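Local coordinates for 4-amino-4-deoxy-L-arabinose transferase or related glycosyltransferases of PMT family (Cupriavidus metallidurans, PDB 5EZM), which probably transfers 4-amino-4-deoxy-L-arabinose from a polyprenyl-phosphate carrier onto lipid A as an integral membrane glycosyltransferase of the GT-C fold, at residues M51-G56 with V460-S465; M175-H180 with R189-A194; I381-G386 with V419-I424. All blocks are in the same frame, centred on the assembly; numbering follows the deposited sequence.

Interaction 1 (M51-G56 with V460-S465); sequences MRHLVG and VGRPAS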
loop_
_atom_site.group_PDB
_atom_site.type_symbol
_atom_site.label_atom_id
_atom_site.label_comp_id
_atom_site.label_asym_id
_atom_site.label_seq_id
_atom_site.Cartn_x
_atom_site.Cartn_y
_atom_site.Cartn_z
ATOM N N MET A 51 7.218 -11.938 -7.324
ATOM C CA MET A 51 8.547 -12.412 -6.962
ATOM C C MET A 51 8.820 -12.320 -5.465
ATOM O O MET A 51 9.965 -12.517 -5.042
ATOM C CB MET A 51 9.615 -11.651 -7.756
ATOM C CG MET A 51 9.506 -11.905 -9.256
ATOM S SD MET A 51 11.025 -11.633 -10.182
ATOM C CE MET A 51 10.969 -9.868 -10.433
ATOM N N ARG A 52 7.803 -12.047 -4.654
ATOM C CA ARG A 52 7.942 -12.051 -3.207
ATOM C C ARG A 52 6.752 -12.774 -2.596
ATOM O O ARG A 52 5.630 -12.669 -3.100
ATOM C CB ARG A 52 8.023 -10.629 -2.635
ATOM C CG ARG A 52 9.126 -9.761 -3.216
ATOM C CD ARG A 52 9.126 -8.375 -2.580
ATOM N NE ARG A 52 7.867 -7.666 -2.788
ATOM C CZ ARG A 52 6.908 -7.548 -1.873
ATOM N NH1 ARG A 52 7.062 -8.091 -0.672
ATOM N NH2 ARG A 52 5.793 -6.886 -2.156
ATOM N N HIS A 53 6.999 -13.513 -1.520
ATOM C CA HIS A 53 5.895 -14.052 -0.746
ATOM C C HIS A 53 5.206 -12.931 0.023
ATOM O O HIS A 53 5.767 -11.853 0.236
ATOM C CB HIS A 53 6.384 -15.135 0.211
ATOM C CG HIS A 53 6.793 -16.400 -0.473
ATOM N ND1 HIS A 53 8.101 -16.678 -0.807
ATOM C CD2 HIS A 53 6.064 -17.459 -0.898
ATOM C CE1 HIS A 53 8.162 -17.855 -1.402
ATOM N NE2 HIS A 53 6.938 -18.350 -1.471
ATOM N N LEU A 54 3.970 -13.196 0.440
ATOM C CA LEU A 54 3.158 -12.169 1.080
ATOM C C LEU A 54 3.729 -11.803 2.444
ATOM O O LEU A 54 4.053 -12.678 3.253
ATOM C CB LEU A 54 1.713 -12.642 1.222
ATOM C CG LEU A 54 0.949 -12.876 -0.082
ATOM C CD1 LEU A 54 -0.486 -13.263 0.212
ATOM C CD2 LEU A 54 1.005 -11.641 -0.967
ATOM N N VAL A 55 3.848 -10.504 2.694
ATOM C CA VAL A 55 4.442 -9.979 3.916
ATOM C C VAL A 55 3.310 -9.544 4.840
ATOM O O VAL A 55 2.565 -8.607 4.531
ATOM C CB VAL A 55 5.403 -8.821 3.618
ATOM C CG1 VAL A 55 5.830 -8.127 4.905
ATOM C CG2 VAL A 55 6.616 -9.332 2.848
ATOM N N GLY A 56 3.177 -10.221 5.977
ATOM C CA GLY A 56 2.179 -9.852 6.964
ATOM C C GLY A 56 2.558 -8.599 7.730
ATOM O O GLY A 56 3.730 -8.229 7.773
ATOM N N VAL A 460 14.015 -12.009 3.839
ATOM C CA VAL A 460 13.464 -12.061 5.188
ATOM C C VAL A 460 11.951 -12.242 5.195
ATOM O O VAL A 460 11.392 -12.626 6.233
ATOM C CB VAL A 460 13.844 -10.804 6.001
ATOM C CG1 VAL A 460 15.353 -10.581 5.973
ATOM C CG2 VAL A 460 13.111 -9.585 5.475
ATOM N N GLY A 461 11.276 -11.987 4.078
ATOM C CA GLY A 461 9.832 -12.089 4.032
ATOM C C GLY A 461 9.340 -13.504 3.805
ATOM O O GLY A 461 8.302 -13.900 4.348
ATOM N N ARG A 462 10.073 -14.272 2.999
ATOM C CA ARG A 462 9.666 -15.649 2.721
ATOM C C ARG A 462 9.688 -16.537 3.961
ATOM O O ARG A 462 8.701 -17.257 4.191
ATOM C CB ARG A 462 10.534 -16.229 1.599
ATOM C CG ARG A 462 10.392 -17.729 1.442
ATOM C CD ARG A 462 11.252 -18.275 0.320
ATOM N NE ARG A 462 11.328 -19.732 0.379
ATOM C CZ ARG A 462 11.785 -20.501 -0.603
ATOM N NH1 ARG A 462 12.207 -19.959 -1.737
ATOM N NH2 ARG A 462 11.814 -21.815 -0.453
ATOM N N PRO A 463 10.742 -16.553 4.789
ATOM C CA PRO A 463 10.681 -17.378 6.005
ATOM C C PRO A 463 9.624 -16.922 6.988
ATOM O O PRO A 463 9.199 -17.720 7.832
ATOM C CB PRO A 463 12.090 -17.243 6.597
ATOM C CG PRO A 463 12.601 -15.961 6.055
ATOM C CD PRO A 463 12.048 -15.881 4.667
ATOM N N ALA A 464 9.185 -15.667 6.916
ATOM C CA ALA A 464 8.147 -15.200 7.824
ATOM C C ALA A 464 6.755 -15.552 7.319
ATOM O O ALA A 464 5.836 -15.745 8.123
ATOM C CB ALA A 464 8.264 -13.689 8.031
ATOM N N SER A 465 6.587 -15.646 5.998
ATOM C CA SER A 465 5.272 -15.906 5.430
ATOM C C SER A 465 4.755 -17.293 5.776
ATOM O O SER A 465 3.539 -17.506 5.758
ATOM C CB SER A 465 5.317 -15.742 3.912
ATOM O OG SER A 465 6.091 -16.772 3.325
#
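The irregular segment 51-56 runs along one flank of the short helical segment 460-465, with CA of His53 5.4 Å from CA of Arg462 and CA of Val55 5.8 Å from CA of Gly461. In this GT-C fold protein the contact joins the loop that connects helices 31-47 and 58-72 to helix 458-465, which follows the membrane helix 435-456 and leads toward the C-terminal mixed sheet. The helix is kinked at Pro463, whose N makes no bond to the preceding turn. No hydrogen bond crosses between the segments, so the fit is one of shape. His53 carries it: its CG lies anti to the carbonyl carbon (chi1 -71°), and the imidazole lies beside the Arg462 side chain, the two pointing the same way. ND1 of His53 is 3.4 Å from CG of Arg462, while CE1 of His53 reaches CD of Arg462 at 3.6 Å. The Arg462 chain is extended from CG to NE, its guanidinium plane turned 65° from the imidazole. The polar ends are engaged by other residues: His53 ND1 bonds to Glu458, and Arg462 forms a salt bridge with Asp468. An alanine at His53 would remove the imidazole and would probably cost both the flank packing on Arg462 and the bond to Glu458. Farther along, Val55 CG2 lies over the bare CA of Gly461 at 4.4 Å, and Leu54 O approaches CB of Ser465. The Ser465 hydroxyl, set between the backbone N and the carbonyl carbon (chi1 69°), has CB of His53 beside it. That OG also donates back to Arg462 O at 2.8 Å, meeting a carbonyl lone pair in the plane of the group.

Interaction 2 (M175-H180 with R189-A194); sequences MLMGQH and RGWMVA. With MPG ([(Z)-octadec-9-enyl] (2R)-2,3-bis(oxidanyl)propanoate), chain S.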
loop_
_atom_site.group_PDB
_atom_site.type_symbol
_atom_site.label_atom_id
_atom_site.label_comp_id
_atom_site.label_asym_id
_atom_site.label_seq_id
_atom_site.Cartn_x
_atom_site.Cartn_y
_atom_site.Cartn_z
ATOM N N MET A 175 -10.002 17.329 -10.262
ATOM C CA MET A 175 -10.262 18.701 -9.839
ATOM C C MET A 175 -9.446 19.694 -10.657
ATOM O O MET A 175 -9.958 20.746 -11.058
ATOM C CB MET A 175 -9.963 18.857 -8.350
ATOM C CG MET A 175 -10.019 20.292 -7.844
ATOM S SD MET A 175 -11.646 21.055 -8.016
ATOM C CE MET A 175 -11.393 22.584 -7.119
ATOM N N LEU A 176 -8.175 19.377 -10.923
ATOM C CA LEU A 176 -7.354 20.281 -11.725
ATOM C C LEU A 176 -7.843 20.344 -13.167
ATOM O O LEU A 176 -7.862 21.421 -13.772
ATOM C CB LEU A 176 -5.888 19.855 -11.674
ATOM C CG LEU A 176 -5.217 19.883 -10.298
ATOM C CD1 LEU A 176 -3.734 19.561 -10.413
ATOM C CD2 LEU A 176 -5.426 21.222 -9.614
ATOM N N MET A 177 -8.247 19.203 -13.734
ATOM C CA MET A 177 -8.760 19.196 -15.102
ATOM C C MET A 177 -10.036 20.019 -15.216
ATOM O O MET A 177 -10.240 20.728 -16.210
ATOM C CB MET A 177 -9.016 17.762 -15.567
ATOM C CG MET A 177 -7.776 16.885 -15.675
ATOM S SD MET A 177 -6.647 17.401 -16.981
ATOM C CE MET A 177 -7.699 17.284 -18.427
ATOM N N GLY A 178 -10.907 19.937 -14.208
ATOM C CA GLY A 178 -12.175 20.644 -14.263
ATOM C C GLY A 178 -12.069 22.141 -14.068
ATOM O O GLY A 178 -13.004 22.866 -14.418
ATOM N N GLN A 179 -10.958 22.622 -13.518
ATOM C CA GLN A 179 -10.779 24.043 -13.260
ATOM C C GLN A 179 -9.908 24.728 -14.304
ATOM O O GLN A 179 -9.465 25.859 -14.080
ATOM C CB GLN A 179 -10.192 24.254 -11.862
ATOM C CG GLN A 179 -11.090 23.757 -10.744
ATOM C CD GLN A 179 -12.472 24.378 -10.790
ATOM O OE1 GLN A 179 -12.618 25.578 -11.017
ATOM N NE2 GLN A 179 -13.495 23.559 -10.582
ATOM N N HIS A 180 -9.656 24.080 -15.435
ATOM C CA HIS A 180 -8.907 24.736 -16.500
ATOM C C HIS A 180 -9.830 25.669 -17.273
ATOM O O HIS A 180 -10.924 25.256 -17.672
ATOM C CB HIS A 180 -8.286 23.711 -17.444
ATOM C CG HIS A 180 -7.207 24.273 -18.317
ATOM N ND1 HIS A 180 -7.472 24.939 -19.494
ATOM C CD2 HIS A 180 -5.859 24.270 -18.182
ATOM C CE1 HIS A 180 -6.334 25.321 -20.047
ATOM N NE2 HIS A 180 -5.341 24.927 -19.271
ATOM N N ARG A 189 -18.139 20.118 -15.970
ATOM C CA ARG A 189 -19.075 19.258 -15.256
ATOM C C ARG A 189 -18.624 17.803 -15.293
ATOM O O ARG A 189 -18.766 17.078 -14.301
ATOM C CB ARG A 189 -20.477 19.398 -15.848
ATOM C CG ARG A 189 -21.525 18.544 -15.154
ATOM C CD ARG A 189 -22.867 18.598 -15.871
ATOM N NE ARG A 189 -22.794 18.050 -17.225
ATOM C CZ ARG A 189 -22.766 18.786 -18.332
ATOM N NH1 ARG A 189 -22.809 20.110 -18.252
ATOM N NH2 ARG A 189 -22.699 18.198 -19.518
ATOM N N GLY A 190 -18.078 17.358 -16.426
ATOM C CA GLY A 190 -17.593 15.990 -16.509
ATOM C C GLY A 190 -16.454 15.723 -15.545
ATOM O O GLY A 190 -16.444 14.717 -14.831
ATOM N N TRP A 191 -15.477 16.630 -15.504
ATOM C CA TRP A 191 -14.359 16.446 -14.588
ATOM C C TRP A 191 -14.782 16.633 -13.140
ATOM O O TRP A 191 -14.164 16.055 -12.238
ATOM C CB TRP A 191 -13.222 17.402 -14.936
ATOM C CG TRP A 191 -12.540 17.082 -16.223
ATOM C CD1 TRP A 191 -12.508 17.850 -17.349
ATOM C CD2 TRP A 191 -11.794 15.898 -16.523
ATOM N NE1 TRP A 191 -11.784 17.221 -18.331
ATOM C CE2 TRP A 191 -11.334 16.019 -17.850
ATOM C CE3 TRP A 191 -11.466 14.747 -15.799
ATOM C CZ2 TRP A 191 -10.565 15.035 -18.468
ATOM C CZ3 TRP A 191 -10.700 13.771 -16.413
ATOM C CH2 TRP A 191 -10.259 13.921 -17.734
ATOM N N MET A 192 -15.826 17.428 -12.892
ATOM C CA MET A 192 -16.278 17.616 -11.519
ATOM C C MET A 192 -17.036 16.399 -11.004
ATOM O O MET A 192 -16.802 15.955 -9.874
ATOM C CB MET A 192 -17.133 18.876 -11.407
ATOM C CG MET A 192 -16.309 20.130 -11.186
ATOM S SD MET A 192 -15.030 19.874 -9.934
ATOM C CE MET A 192 -13.549 20.017 -10.929
ATOM N N VAL A 193 -17.943 15.839 -11.812
ATOM C CA VAL A 193 -18.593 14.594 -11.410
ATOM C C VAL A 193 -17.570 13.470 -11.327
ATOM O O VAL A 193 -17.690 12.570 -10.489
ATOM C CB VAL A 193 -19.757 14.244 -12.362
ATOM C CG1 VAL A 193 -19.254 13.949 -13.760
ATOM C CG2 VAL A 193 -20.548 13.059 -11.825
ATOM N N ALA A 194 -16.538 13.508 -12.176
ATOM C CA ALA A 194 -15.455 12.541 -12.049
ATOM C C ALA A 194 -14.733 12.707 -10.719
ATOM O O ALA A 194 -14.353 11.720 -10.076
ATOM C CB ALA A 194 -14.481 12.691 -13.217
HETATM C C2 MPG S . -11.813 6.065 -10.714
HETATM C C3 MPG S . -12.875 6.814 -9.917
HETATM C C4 MPG S . -13.932 7.491 -10.780
HETATM C C5 MPG S . -13.679 7.322 -12.288
HETATM C C6 MPG S . -14.443 8.355 -13.129
HETATM C C7 MPG S . -13.733 8.686 -14.457
HETATM C C8 MPG S . -14.627 9.552 -15.377
HETATM C C9 MPG S . -13.835 10.345 -16.445
HETATM C C10 MPG S . -14.710 11.467 -17.074
HETATM C C11 MPG S . -14.051 12.145 -18.294
HETATM C C12 MPG S . -14.786 13.468 -18.696
HETATM C C13 MPG S . -14.103 14.181 -19.880
HETATM C C14 MPG S . -14.681 15.611 -20.118
HETATM C C1 MPG S . -10.919 5.193 -9.827
#
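Trp191 is the centre of a closely packed, largely apolar meeting, without a hydrogen bond across it, between the C-terminal end of helix 160-178 and the early part of helix 185-206, where CA of Gly178 comes within 4.7 Å of CA of Trp191. With no side chain on Gly178, the tryptophan stem settles directly on the backbone, CB of Trp191 being 3.5 Å from CA of Gly178. The indole is layered between two partners. Over one face lies CB of Met177, 3.5 Å from the centroid of the five-membered ring and only 13° off its normal, a CH-pi contact. The Met177 chain is bent at chi2 and chi3, so it curls along the indole, with CE 3.6 Å from CZ2 of Trp191 and SD making an oblique Met-aromatic contact with the six-membered ring. The opposite face is the looser side: MPG atom C13 lies 3.8 Å above the ring plane, offset toward its rim rather than over its centre, part of a lipid hydrocarbon chain that continues past CB of Ala194. On the other flank of Gly178, Met192 bends its thioether back toward segment 175-180. Its CE lies 3.6 Å from SD of Met175, crossing that side chain obliquely, and also touches NE2 of Gln179. Met175 touches the bound decaprenyl phosphate as well. Two successive helices closing on a glycine, with an aromatic ring between protein and lipid, form a helical hairpin at the lipid-facing side of this GT-C membrane domain.

Interaction 3 (I381-G386 with V419-I424); sequences IVAACG and VMLLGI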
loop_
_atom_site.group_PDB
_atom_site.type_symbol
_atom_site.label_atom_id
_atom_site.label_comp_id
_atom_site.label_asym_id
_atom_site.label_seq_id
_atom_site.Cartn_x
_atom_site.Cartn_y
_atom_site.Cartn_z
ATOM N N ILE A 381 26.423 10.981 -4.785
ATOM C CA ILE A 381 27.013 10.949 -3.450
ATOM C C ILE A 381 26.163 10.100 -2.511
ATOM O O ILE A 381 26.638 9.108 -1.946
ATOM C CB ILE A 381 27.201 12.374 -2.902
ATOM C CG1 ILE A 381 28.305 13.106 -3.671
ATOM C CG2 ILE A 381 27.523 12.329 -1.413
ATOM C CD1 ILE A 381 28.601 14.500 -3.145
ATOM N N VAL A 382 24.889 10.470 -2.338
ATOM C CA VAL A 382 24.084 9.780 -1.328
ATOM C C VAL A 382 23.885 8.310 -1.689
ATOM O O VAL A 382 23.870 7.448 -0.801
ATOM C CB VAL A 382 22.743 10.507 -1.098
ATOM C CG1 VAL A 382 22.094 10.840 -2.395
ATOM C CG2 VAL A 382 21.803 9.663 -0.256
ATOM N N ALA A 383 23.767 7.984 -2.979
ATOM C CA ALA A 383 23.671 6.577 -3.363
ATOM C C ALA A 383 24.967 5.828 -3.063
ATOM O O ALA A 383 24.936 4.669 -2.637
ATOM C CB ALA A 383 23.309 6.447 -4.842
ATOM N N ALA A 384 26.117 6.475 -3.273
ATOM C CA ALA A 384 27.384 5.853 -2.897
ATOM C C ALA A 384 27.463 5.633 -1.390
ATOM O O ALA A 384 28.026 4.632 -0.926
ATOM C CB ALA A 384 28.556 6.707 -3.383
ATOM N N CYS A 385 26.905 6.561 -0.608
ATOM C CA CYS A 385 26.835 6.359 0.835
ATOM C C CYS A 385 25.931 5.184 1.181
ATOM O O CYS A 385 26.214 4.433 2.122
ATOM C CB CYS A 385 26.350 7.633 1.523
ATOM S SG CYS A 385 27.575 8.957 1.567
ATOM N N GLY A 386 24.835 5.012 0.440
ATOM C CA GLY A 386 24.018 3.825 0.621
ATOM C C GLY A 386 24.785 2.552 0.320
ATOM O O GLY A 386 24.630 1.543 1.012
ATOM N N VAL A 419 22.978 -0.352 -8.974
ATOM C CA VAL A 419 22.230 -0.034 -10.188
ATOM C C VAL A 419 21.778 1.423 -10.164
ATOM O O VAL A 419 21.711 2.074 -11.217
ATOM C CB VAL A 419 21.052 -1.014 -10.395
ATOM C CG1 VAL A 419 20.175 -1.088 -9.182
ATOM C CG2 VAL A 419 20.219 -0.622 -11.610
ATOM N N MET A 420 21.493 1.972 -8.978
ATOM C CA MET A 420 21.261 3.412 -8.886
ATOM C C MET A 420 22.462 4.191 -9.411
ATOM O O MET A 420 22.313 5.124 -10.212
ATOM C CB MET A 420 20.960 3.817 -7.445
ATOM C CG MET A 420 19.627 3.335 -6.918
ATOM S SD MET A 420 19.345 3.889 -5.226
ATOM C CE MET A 420 17.981 2.827 -4.754
ATOM N N LEU A 421 23.667 3.815 -8.975
ATOM C CA LEU A 421 24.868 4.511 -9.428
ATOM C C LEU A 421 25.057 4.372 -10.933
ATOM O O LEU A 421 25.450 5.330 -11.607
ATOM C CB LEU A 421 26.094 3.984 -8.684
ATOM C CG LEU A 421 26.223 4.421 -7.228
ATOM C CD1 LEU A 421 27.433 3.768 -6.578
ATOM C CD2 LEU A 421 26.316 5.935 -7.147
ATOM N N LEU A 422 24.790 3.184 -11.478
ATOM C CA LEU A 422 24.885 2.995 -12.922
ATOM C C LEU A 422 23.945 3.941 -13.653
ATOM O O LEU A 422 24.364 4.676 -14.555
ATOM C CB LEU A 422 24.581 1.542 -13.287
ATOM C CG LEU A 422 25.591 0.499 -12.803
ATOM C CD1 LEU A 422 25.121 -0.909 -13.136
ATOM C CD2 LEU A 422 26.962 0.764 -13.404
ATOM N N GLY A 423 22.667 3.947 -13.260
ATOM C CA GLY A 423 21.715 4.858 -13.874
ATOM C C GLY A 423 22.147 6.311 -13.786
ATOM O O GLY A 423 21.980 7.076 -14.739
ATOM N N ILE A 424 22.715 6.707 -12.644
ATOM C CA ILE A 424 23.207 8.076 -12.499
ATOM C C ILE A 424 24.337 8.343 -13.485
ATOM O O ILE A 424 24.390 9.404 -14.124
ATOM C CB ILE A 424 23.651 8.328 -11.045
ATOM C CG1 ILE A 424 22.443 8.319 -10.109
ATOM C CG2 ILE A 424 24.426 9.641 -10.926
ATOM C CD1 ILE A 424 22.813 8.487 -8.660
#
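This is a purely apolar contact between two antiparallel helices that follow one another in the chain, 369-389 and 403-430, both predicted to cross the membrane, near the periphery of the helical domain. The axes of the two short segments come to 9.4 Å at their closest and enclose 158° between their N-to-C directions. Ala383 is the focal point: its CA lies 6.5 Å from CA of Leu421, and its methyl faces a patch made by Met420, Leu421 and Ile424, residues that line one side of their helix over little more than one turn. The closest touch is Leu421 CD2 against CB of Ala383 at 3.8 Å. Leu421 holds its CG anti to the carbonyl carbon (chi1 -74°), which brings the isobutyl end onto the neighbouring helix; the same CD2 is 3.9 Å from N of Ala384 and also brushes the methyl of Ala384. Met420 and Ile424 reach the methyl of Ala383 more distantly, through CB of Met420 and CD1 of Ile424, each at 4.4 Å. Both residues also serve a second interface, since their side chains touch helix 435-456, Met420 on Met446 and Phe450, Ile424 on Tyr442 and Met446. Ile424 further touches Leu376, Met379 and Ala380, extending the pairing toward the N-terminal part of helix 369-389. Two consecutive, nearly antiparallel membrane helices, packed through small alanines against larger apolar chains without any polar link, form a transmembrane helical hairpin, here built into the helix bundle of a GT-C glycosyltransferase.

Overall arrangement
From the N terminus, the chain leaves helix 31-47 and enters the loop of interaction 1, whose partner comes some 400 residues later on helix 458-465. Almost the whole membrane helix bundle lies in the span so closed. Within it, interaction 2 closes a short hairpin between helices 160-178 and 185-206, and only after that does interaction 3 pair helices 369-389 and 403-430. The two hairpins thus follow in series, and neither crosses the other. Their centres are about 40 Å apart, and interactions 1 and 2 fall on opposite sides of the chain's centre. Interactions 2 and 3 tie together sequence neighbours; interaction 1 joins an early loop to the short helix between membrane helix 435-456 and the C-terminal region.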